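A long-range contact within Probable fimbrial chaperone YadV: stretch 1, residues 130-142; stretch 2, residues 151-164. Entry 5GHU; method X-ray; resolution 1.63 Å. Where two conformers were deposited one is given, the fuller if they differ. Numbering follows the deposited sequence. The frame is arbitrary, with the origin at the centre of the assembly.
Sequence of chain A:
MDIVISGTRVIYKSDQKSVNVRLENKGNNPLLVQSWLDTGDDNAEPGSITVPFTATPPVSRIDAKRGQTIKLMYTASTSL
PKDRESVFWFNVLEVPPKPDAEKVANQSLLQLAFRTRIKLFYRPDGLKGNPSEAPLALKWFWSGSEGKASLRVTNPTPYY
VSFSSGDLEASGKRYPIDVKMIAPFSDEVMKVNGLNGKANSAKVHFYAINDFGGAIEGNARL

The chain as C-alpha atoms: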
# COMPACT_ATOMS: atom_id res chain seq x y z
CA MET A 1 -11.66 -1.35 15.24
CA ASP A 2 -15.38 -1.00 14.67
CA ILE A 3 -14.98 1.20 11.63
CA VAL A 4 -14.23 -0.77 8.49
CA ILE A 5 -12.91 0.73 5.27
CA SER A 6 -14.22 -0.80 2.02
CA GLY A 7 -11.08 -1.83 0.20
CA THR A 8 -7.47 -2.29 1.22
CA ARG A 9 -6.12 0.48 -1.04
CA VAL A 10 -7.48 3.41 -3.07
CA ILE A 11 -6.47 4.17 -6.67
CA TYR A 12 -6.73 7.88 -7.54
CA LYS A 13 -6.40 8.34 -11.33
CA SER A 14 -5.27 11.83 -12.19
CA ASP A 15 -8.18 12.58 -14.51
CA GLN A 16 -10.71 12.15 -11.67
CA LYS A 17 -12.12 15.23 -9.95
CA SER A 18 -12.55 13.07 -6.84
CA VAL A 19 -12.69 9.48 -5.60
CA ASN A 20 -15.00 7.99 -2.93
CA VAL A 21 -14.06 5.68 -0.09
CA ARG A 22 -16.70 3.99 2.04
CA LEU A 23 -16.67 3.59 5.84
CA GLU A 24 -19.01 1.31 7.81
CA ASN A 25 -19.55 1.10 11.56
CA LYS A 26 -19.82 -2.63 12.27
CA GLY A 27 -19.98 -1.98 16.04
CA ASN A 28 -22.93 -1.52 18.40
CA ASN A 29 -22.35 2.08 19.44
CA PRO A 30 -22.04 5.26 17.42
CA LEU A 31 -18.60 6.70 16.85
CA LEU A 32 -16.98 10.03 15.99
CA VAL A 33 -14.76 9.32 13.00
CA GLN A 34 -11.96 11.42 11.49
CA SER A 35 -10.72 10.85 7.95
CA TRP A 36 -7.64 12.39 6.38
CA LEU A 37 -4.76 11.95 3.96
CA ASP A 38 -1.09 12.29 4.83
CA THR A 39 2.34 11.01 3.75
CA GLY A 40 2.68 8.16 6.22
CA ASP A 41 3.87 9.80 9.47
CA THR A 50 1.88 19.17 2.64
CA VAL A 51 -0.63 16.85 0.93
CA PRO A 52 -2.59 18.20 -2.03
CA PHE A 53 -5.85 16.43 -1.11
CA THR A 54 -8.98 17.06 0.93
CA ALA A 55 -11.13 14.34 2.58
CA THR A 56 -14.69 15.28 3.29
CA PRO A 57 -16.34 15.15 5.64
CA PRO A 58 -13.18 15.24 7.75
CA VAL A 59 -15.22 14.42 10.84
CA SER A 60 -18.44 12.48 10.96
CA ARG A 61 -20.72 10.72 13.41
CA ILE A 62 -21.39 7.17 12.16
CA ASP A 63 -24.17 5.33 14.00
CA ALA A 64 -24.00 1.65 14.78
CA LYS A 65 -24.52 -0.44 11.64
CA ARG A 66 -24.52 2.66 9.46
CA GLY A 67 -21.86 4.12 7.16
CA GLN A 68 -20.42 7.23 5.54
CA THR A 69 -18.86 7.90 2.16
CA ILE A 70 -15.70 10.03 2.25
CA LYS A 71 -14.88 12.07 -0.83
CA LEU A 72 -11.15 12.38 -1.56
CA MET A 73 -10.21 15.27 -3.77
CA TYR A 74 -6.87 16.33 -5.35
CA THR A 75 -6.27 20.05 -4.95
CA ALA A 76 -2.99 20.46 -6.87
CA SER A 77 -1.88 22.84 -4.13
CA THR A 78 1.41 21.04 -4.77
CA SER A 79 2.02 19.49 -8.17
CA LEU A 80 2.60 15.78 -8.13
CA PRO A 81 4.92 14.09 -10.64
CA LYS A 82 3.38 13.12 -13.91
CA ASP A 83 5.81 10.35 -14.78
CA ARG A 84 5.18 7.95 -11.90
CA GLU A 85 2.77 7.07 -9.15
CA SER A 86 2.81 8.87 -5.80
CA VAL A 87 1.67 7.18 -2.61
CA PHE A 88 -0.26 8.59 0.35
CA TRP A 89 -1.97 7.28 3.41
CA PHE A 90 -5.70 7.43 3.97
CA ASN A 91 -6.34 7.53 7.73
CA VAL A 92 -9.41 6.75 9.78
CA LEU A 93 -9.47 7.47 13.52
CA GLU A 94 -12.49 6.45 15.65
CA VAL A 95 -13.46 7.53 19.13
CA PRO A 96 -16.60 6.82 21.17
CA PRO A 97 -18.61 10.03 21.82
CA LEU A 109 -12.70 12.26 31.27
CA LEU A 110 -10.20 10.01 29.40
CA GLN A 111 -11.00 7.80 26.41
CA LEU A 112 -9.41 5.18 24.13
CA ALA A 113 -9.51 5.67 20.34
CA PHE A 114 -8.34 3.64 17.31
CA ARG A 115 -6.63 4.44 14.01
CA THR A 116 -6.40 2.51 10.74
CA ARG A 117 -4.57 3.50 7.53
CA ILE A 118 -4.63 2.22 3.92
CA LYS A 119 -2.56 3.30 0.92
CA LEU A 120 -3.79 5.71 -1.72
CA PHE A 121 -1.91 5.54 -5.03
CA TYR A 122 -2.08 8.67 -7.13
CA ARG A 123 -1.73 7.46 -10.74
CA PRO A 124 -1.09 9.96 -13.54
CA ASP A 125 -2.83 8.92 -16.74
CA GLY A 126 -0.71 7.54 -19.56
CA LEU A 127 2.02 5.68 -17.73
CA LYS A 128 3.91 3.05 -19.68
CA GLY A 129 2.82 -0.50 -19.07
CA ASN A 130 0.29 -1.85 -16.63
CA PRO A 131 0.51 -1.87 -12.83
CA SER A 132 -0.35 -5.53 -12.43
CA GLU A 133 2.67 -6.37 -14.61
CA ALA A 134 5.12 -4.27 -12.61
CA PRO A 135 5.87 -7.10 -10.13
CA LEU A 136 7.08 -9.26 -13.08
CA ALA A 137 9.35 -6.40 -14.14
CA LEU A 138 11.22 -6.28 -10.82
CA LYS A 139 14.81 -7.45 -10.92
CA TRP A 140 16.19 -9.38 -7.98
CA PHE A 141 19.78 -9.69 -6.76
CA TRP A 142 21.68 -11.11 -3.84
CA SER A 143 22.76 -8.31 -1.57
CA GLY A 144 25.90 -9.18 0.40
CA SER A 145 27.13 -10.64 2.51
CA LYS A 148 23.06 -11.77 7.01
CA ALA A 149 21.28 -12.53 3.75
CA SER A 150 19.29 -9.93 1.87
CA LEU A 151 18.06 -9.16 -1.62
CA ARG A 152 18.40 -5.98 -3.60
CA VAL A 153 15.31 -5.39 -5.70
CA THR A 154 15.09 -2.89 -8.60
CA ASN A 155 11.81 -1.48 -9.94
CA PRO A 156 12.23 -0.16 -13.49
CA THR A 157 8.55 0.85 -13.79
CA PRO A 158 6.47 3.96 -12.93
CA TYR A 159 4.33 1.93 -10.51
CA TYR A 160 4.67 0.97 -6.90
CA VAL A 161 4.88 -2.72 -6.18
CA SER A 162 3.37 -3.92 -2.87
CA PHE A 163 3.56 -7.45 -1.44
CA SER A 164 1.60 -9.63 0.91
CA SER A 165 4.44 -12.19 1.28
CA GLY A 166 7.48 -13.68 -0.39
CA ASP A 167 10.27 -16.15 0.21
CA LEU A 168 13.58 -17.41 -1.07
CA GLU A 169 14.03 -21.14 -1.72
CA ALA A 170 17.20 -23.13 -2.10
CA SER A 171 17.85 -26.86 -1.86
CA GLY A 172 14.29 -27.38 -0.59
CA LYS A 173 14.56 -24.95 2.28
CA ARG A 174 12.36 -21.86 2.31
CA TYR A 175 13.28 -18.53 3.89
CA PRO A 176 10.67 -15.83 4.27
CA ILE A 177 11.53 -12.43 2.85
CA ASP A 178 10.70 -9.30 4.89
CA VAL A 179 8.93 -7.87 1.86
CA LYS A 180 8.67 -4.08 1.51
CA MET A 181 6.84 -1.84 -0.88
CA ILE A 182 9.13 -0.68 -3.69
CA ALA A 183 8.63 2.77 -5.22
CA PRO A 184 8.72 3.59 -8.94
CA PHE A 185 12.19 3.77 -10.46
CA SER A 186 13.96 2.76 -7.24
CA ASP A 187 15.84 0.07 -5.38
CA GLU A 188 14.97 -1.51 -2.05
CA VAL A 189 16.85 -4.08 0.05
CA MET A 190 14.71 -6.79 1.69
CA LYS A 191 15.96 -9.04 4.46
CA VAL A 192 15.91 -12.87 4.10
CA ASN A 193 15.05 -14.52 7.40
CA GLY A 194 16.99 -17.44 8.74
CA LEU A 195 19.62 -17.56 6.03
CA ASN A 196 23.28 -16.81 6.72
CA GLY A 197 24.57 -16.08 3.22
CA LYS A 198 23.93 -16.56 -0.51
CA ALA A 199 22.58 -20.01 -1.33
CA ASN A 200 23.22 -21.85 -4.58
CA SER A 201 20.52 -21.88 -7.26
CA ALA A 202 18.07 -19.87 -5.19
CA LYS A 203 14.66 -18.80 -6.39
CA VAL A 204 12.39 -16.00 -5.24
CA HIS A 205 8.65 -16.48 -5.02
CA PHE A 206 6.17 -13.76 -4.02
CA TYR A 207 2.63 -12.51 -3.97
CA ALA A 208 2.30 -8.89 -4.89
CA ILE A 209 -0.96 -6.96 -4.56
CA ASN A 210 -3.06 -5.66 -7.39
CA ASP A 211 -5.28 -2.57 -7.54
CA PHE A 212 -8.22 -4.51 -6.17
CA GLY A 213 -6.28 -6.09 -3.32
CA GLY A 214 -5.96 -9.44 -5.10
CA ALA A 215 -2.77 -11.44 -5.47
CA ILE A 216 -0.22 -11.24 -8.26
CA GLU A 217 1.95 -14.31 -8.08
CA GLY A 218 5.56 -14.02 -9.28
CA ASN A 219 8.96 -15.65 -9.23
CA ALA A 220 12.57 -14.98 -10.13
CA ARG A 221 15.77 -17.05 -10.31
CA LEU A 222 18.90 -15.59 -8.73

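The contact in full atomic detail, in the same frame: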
# COMPACT_ATOMS: atom_id res chain seq x y z
N ASN A 130 1.43 -1.65 -17.50
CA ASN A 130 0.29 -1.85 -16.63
C ASN A 130 0.74 -2.15 -15.22
O ASN A 130 1.70 -2.90 -15.03
CB ASN A 130 -0.53 -3.02 -17.12
CG ASN A 130 -1.04 -2.77 -18.53
OD1 ASN A 130 -1.66 -1.73 -18.82
ND2 ASN A 130 -0.66 -3.66 -19.44
N PRO A 131 0.02 -1.66 -14.21
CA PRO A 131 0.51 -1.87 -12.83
C PRO A 131 0.54 -3.32 -12.40
O PRO A 131 1.44 -3.72 -11.63
CB PRO A 131 -0.47 -1.05 -11.94
CG PRO A 131 -1.73 -0.90 -12.84
CD PRO A 131 -1.14 -0.74 -14.26
N SER A 132 -0.35 -4.15 -12.88
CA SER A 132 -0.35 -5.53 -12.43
C SER A 132 0.82 -6.32 -13.03
O SER A 132 1.12 -7.44 -12.56
CB SER A 132 -1.67 -6.21 -12.78
OG SER A 132 -2.73 -5.69 -11.97
N GLU A 133 1.51 -5.75 -14.00
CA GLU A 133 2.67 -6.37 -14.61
C GLU A 133 3.99 -5.85 -13.99
O GLU A 133 5.08 -6.37 -14.31
CB GLU A 133 2.67 -6.11 -16.13
CG GLU A 133 1.48 -6.84 -16.86
CD GLU A 133 1.33 -6.39 -18.31
OE1 GLU A 133 2.34 -6.14 -18.98
OE2 GLU A 133 0.19 -6.26 -18.77
N ALA A 134 3.90 -4.82 -13.15
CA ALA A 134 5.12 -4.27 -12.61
C ALA A 134 5.85 -5.30 -11.70
O ALA A 134 7.05 -5.30 -11.70
CB ALA A 134 4.81 -2.97 -11.83
N PRO A 135 5.11 -6.14 -10.97
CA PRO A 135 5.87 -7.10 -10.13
C PRO A 135 6.75 -7.99 -10.99
O PRO A 135 7.87 -8.36 -10.55
CB PRO A 135 4.78 -7.91 -9.41
CG PRO A 135 3.63 -6.89 -9.28
CD PRO A 135 3.67 -6.13 -10.64
N LEU A 136 6.27 -8.43 -12.17
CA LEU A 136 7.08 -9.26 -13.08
C LEU A 136 8.32 -8.53 -13.56
O LEU A 136 9.32 -9.14 -13.92
CB LEU A 136 6.21 -9.70 -14.30
CG LEU A 136 6.94 -10.27 -15.52
CD1 LEU A 136 7.73 -11.58 -15.18
CD2 LEU A 136 5.96 -10.54 -16.72
N ALA A 137 8.23 -7.19 -13.66
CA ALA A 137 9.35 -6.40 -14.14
C ALA A 137 10.45 -6.17 -13.13
O ALA A 137 11.56 -5.79 -13.52
CB ALA A 137 8.85 -5.04 -14.62
N LEU A 138 10.16 -6.43 -11.86
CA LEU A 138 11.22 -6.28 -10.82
C LEU A 138 12.40 -7.18 -11.10
O LEU A 138 12.25 -8.35 -11.54
CB LEU A 138 10.68 -6.59 -9.41
CG LEU A 138 9.47 -5.73 -8.99
CD1 LEU A 138 8.98 -6.18 -7.56
CD2 LEU A 138 9.86 -4.21 -8.98
N LYS A 139 13.60 -6.63 -10.83
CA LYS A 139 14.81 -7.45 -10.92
C LYS A 139 15.35 -7.70 -9.53
O LYS A 139 15.46 -6.79 -8.70
CB LYS A 139 15.88 -6.74 -11.77
CG LYS A 139 15.37 -6.38 -13.17
CD LYS A 139 14.98 -7.66 -13.85
CE LYS A 139 14.66 -7.45 -15.32
NZ LYS A 139 13.78 -8.55 -15.85
N TRP A 140 15.73 -8.95 -9.30
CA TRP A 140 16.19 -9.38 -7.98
C TRP A 140 17.63 -9.81 -7.97
O TRP A 140 18.11 -10.49 -8.89
CB TRP A 140 15.34 -10.59 -7.53
CG TRP A 140 13.86 -10.32 -7.47
CD1 TRP A 140 12.96 -10.23 -8.55
CD2 TRP A 140 13.08 -10.10 -6.29
NE1 TRP A 140 11.71 -9.98 -8.07
CE2 TRP A 140 11.73 -9.90 -6.70
CE3 TRP A 140 13.39 -10.10 -4.90
CZ2 TRP A 140 10.72 -9.62 -5.82
CZ3 TRP A 140 12.35 -9.84 -3.99
CH2 TRP A 140 11.03 -9.63 -4.45
N PHE A 141 18.35 -9.41 -6.92
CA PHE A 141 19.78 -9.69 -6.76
C PHE A 141 20.13 -10.03 -5.33
O PHE A 141 19.52 -9.49 -4.40
CB PHE A 141 20.63 -8.44 -7.13
CG PHE A 141 20.33 -7.92 -8.49
CD1 PHE A 141 19.26 -7.05 -8.71
CD2 PHE A 141 21.07 -8.37 -9.57
CE1 PHE A 141 18.99 -6.60 -9.95
CE2 PHE A 141 20.83 -7.87 -10.82
CZ PHE A 141 19.77 -7.00 -11.02
N TRP A 142 21.14 -10.90 -5.16
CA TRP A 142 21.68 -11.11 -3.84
C TRP A 142 22.32 -9.82 -3.44
O TRP A 142 22.97 -9.15 -4.27
CB TRP A 142 22.75 -12.21 -3.81
CG TRP A 142 22.23 -13.58 -3.83
CD1 TRP A 142 22.32 -14.49 -4.85
CD2 TRP A 142 21.54 -14.23 -2.76
NE1 TRP A 142 21.71 -15.67 -4.48
CE2 TRP A 142 21.22 -15.54 -3.20
CE3 TRP A 142 21.13 -13.83 -1.48
CZ2 TRP A 142 20.56 -16.47 -2.39
CZ3 TRP A 142 20.46 -14.76 -0.68
CH2 TRP A 142 20.17 -16.05 -1.15
N LEU A 151 18.22 -9.29 -0.19
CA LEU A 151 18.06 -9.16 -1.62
C LEU A 151 17.99 -7.69 -1.95
O LEU A 151 17.35 -6.93 -1.22
CB LEU A 151 16.79 -9.81 -2.10
CG LEU A 151 16.79 -11.28 -1.73
CD1 LEU A 151 15.41 -11.84 -1.96
CD2 LEU A 151 17.75 -11.97 -2.66
N ARG A 152 18.62 -7.33 -3.05
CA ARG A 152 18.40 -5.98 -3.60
C ARG A 152 17.42 -6.11 -4.76
O ARG A 152 17.58 -6.98 -5.64
CB ARG A 152 19.71 -5.36 -4.05
CG ARG A 152 19.57 -3.95 -4.67
CD ARG A 152 19.46 -3.94 -6.20
NE ARG A 152 20.72 -4.37 -6.82
CZ ARG A 152 20.99 -4.22 -8.13
NH1 ARG A 152 20.11 -3.64 -8.96
NH2 ARG A 152 22.19 -4.62 -8.60
N VAL A 153 16.40 -5.28 -4.75
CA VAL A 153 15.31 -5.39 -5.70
C VAL A 153 15.22 -4.05 -6.44
O VAL A 153 15.30 -3.00 -5.81
CB VAL A 153 13.98 -5.69 -5.01
CG1 VAL A 153 12.87 -6.08 -6.05
CG2 VAL A 153 14.16 -6.86 -4.02
N THR A 154 15.11 -4.12 -7.77
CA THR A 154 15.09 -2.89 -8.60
C THR A 154 13.78 -2.85 -9.35
O THR A 154 13.42 -3.82 -10.01
CB THR A 154 16.24 -2.92 -9.56
OG1 THR A 154 17.46 -2.76 -8.81
CG2 THR A 154 16.18 -1.76 -10.55
N ASN A 155 13.10 -1.71 -9.25
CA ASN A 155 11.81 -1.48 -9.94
C ASN A 155 12.01 -0.52 -11.09
O ASN A 155 12.23 0.66 -10.83
CB ASN A 155 10.84 -0.89 -8.94
CG ASN A 155 9.44 -0.65 -9.54
OD1 ASN A 155 9.19 -0.87 -10.70
ND2 ASN A 155 8.54 -0.23 -8.66
N PRO A 156 11.99 -1.01 -12.31
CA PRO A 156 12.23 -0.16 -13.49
C PRO A 156 10.96 0.52 -14.02
O PRO A 156 11.03 1.16 -15.09
CB PRO A 156 12.75 -1.15 -14.54
CG PRO A 156 11.94 -2.42 -14.22
CD PRO A 156 11.79 -2.45 -12.67
N THR A 157 9.87 0.40 -13.27
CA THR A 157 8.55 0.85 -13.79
C THR A 157 8.11 2.15 -13.09
O THR A 157 8.60 2.50 -11.98
CB THR A 157 7.42 -0.19 -13.58
OG1 THR A 157 6.95 -0.14 -12.23
CG2 THR A 157 7.89 -1.60 -13.89
N PRO A 158 7.07 2.79 -13.63
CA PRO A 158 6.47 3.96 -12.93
C PRO A 158 5.44 3.65 -11.87
O PRO A 158 4.80 4.56 -11.37
CB PRO A 158 5.80 4.75 -14.08
CG PRO A 158 5.45 3.62 -15.10
CD PRO A 158 6.63 2.64 -15.04
N TYR A 159 5.32 2.37 -11.49
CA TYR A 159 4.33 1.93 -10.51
C TYR A 159 4.97 1.42 -9.23
O TYR A 159 6.04 0.80 -9.27
CB TYR A 159 3.48 0.77 -11.09
CG TYR A 159 2.79 1.12 -12.38
CD1 TYR A 159 1.67 1.95 -12.35
CD2 TYR A 159 3.26 0.62 -13.61
CE1 TYR A 159 1.00 2.27 -13.55
CE2 TYR A 159 2.55 0.91 -14.83
CZ TYR A 159 1.44 1.74 -14.75
OH TYR A 159 0.72 2.12 -15.89
N TYR A 160 4.31 1.70 -8.12
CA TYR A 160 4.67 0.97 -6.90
C TYR A 160 4.40 -0.51 -7.09
O TYR A 160 3.42 -0.92 -7.77
CB TYR A 160 3.84 1.45 -5.67
CG TYR A 160 4.23 2.81 -5.22
CD1 TYR A 160 3.75 3.96 -5.85
CD2 TYR A 160 5.16 2.95 -4.23
CE1 TYR A 160 4.17 5.22 -5.44
CE2 TYR A 160 5.59 4.26 -3.82
CZ TYR A 160 5.06 5.35 -4.44
OH TYR A 160 5.50 6.61 -4.05
N VAL A 161 5.22 -1.31 -6.40
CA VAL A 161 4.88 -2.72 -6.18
C VAL A 161 4.79 -2.98 -4.69
O VAL A 161 5.68 -2.60 -3.92
CB VAL A 161 5.89 -3.71 -6.81
CG1 VAL A 161 5.52 -5.18 -6.45
CG2 VAL A 161 5.89 -3.56 -8.35
N SER A 162 3.66 -3.61 -4.29
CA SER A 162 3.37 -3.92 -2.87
C SER A 162 3.24 -5.43 -2.75
O SER A 162 2.75 -6.07 -3.69
CB SER A 162 2.04 -3.30 -2.44
OG SER A 162 2.09 -1.85 -2.51
N PHE A 163 3.63 -5.98 -1.61
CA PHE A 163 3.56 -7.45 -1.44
C PHE A 163 2.76 -7.87 -0.22
O PHE A 163 2.79 -7.20 0.83
CB PHE A 163 4.98 -8.04 -1.24
CG PHE A 163 5.97 -7.71 -2.34
CD1 PHE A 163 6.73 -6.56 -2.26
CD2 PHE A 163 6.09 -8.52 -3.45
CE1 PHE A 163 7.66 -6.22 -3.29
CE2 PHE A 163 7.03 -8.26 -4.46
CZ PHE A 163 7.84 -7.09 -4.37
N SER A 164 2.15 -9.05 -0.31
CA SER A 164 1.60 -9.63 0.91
C SER A 164 2.61 -10.58 1.54
O SER A 164 2.65 -10.68 2.76
CB SER A 164 0.29 -10.33 0.59
OG SER A 164 0.49 -11.37 -0.37
O HOH W 1 2.27 -3.17 -9.01

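Stretch 2 enters the contact as a strand running antiparallel to residues 139-142. Leu151 opens it with a branched side chain that meets two indoles, Leu151 CD1 lying 4.0 Å from Trp140 CE3 and Leu151 CD2 4.0 Å from Trp142 CE3.

Arg152 pairs with Phe141 through two backbone hydrogen bonds, Arg152 N to Phe141 O at 2.7 Å and Phe141 N to Arg152 O at 2.9 Å. Its guanidinium lies flat on the Phe141 ring, with Arg152 CZ 3.8 Å from the centroid of the Phe141 ring, so a cation rests on the ring's π face while Arg152 NH1 donates to Thr154 OG1 at 2.8 Å. An arginine suits this place because its planar group can stack and hydrogen-bond at once.

Val153 points to the other face of the sheet, where the compact, β-branched side chain packs against Trp140: Val153 CG1 sits almost squarely over the six-membered ring, 3.9 Å from its centroid. Thr154, β-branched as suits a strand, repeats the two-bond pairing, Thr154 N reaching Lys139 O at 2.8 Å and Thr154 O accepting from Lys139 N at 2.9 Å.

Beyond the ladder, Asn155 works mainly within its own stretch. Asn155 OD1 accepts from Thr157 N (2.9 Å) and Thr157 OG1 (2.8 Å), while Asn155 ND2 donates to Tyr159 O (2.8 Å); one amide, accepting and donating, ties down the loop. Pro156 and Thr157 cover Ala137, the threonine's methyl, Thr157 CG2, lying 3.6 Å from Ala137 CB while its hydroxyl serves Asn155.

Tyr159 offers a ring face to Pro131, whose CB lies 3.9 Å from the Tyr159 ring centroid, a CH-π contact. A water donates to Pro131 O and Tyr160 O, each 2.8 Å from the water oxygen, linking the two backbones. Val161 CG2 approaches Ala134 CB at 3.7 Å, the small alanine permitting close packing. Finally, Phe163 is long enough for Phe163 CZ to reach Leu138 CD1 at 3.5 Å, meeting the leucine at the ring edge.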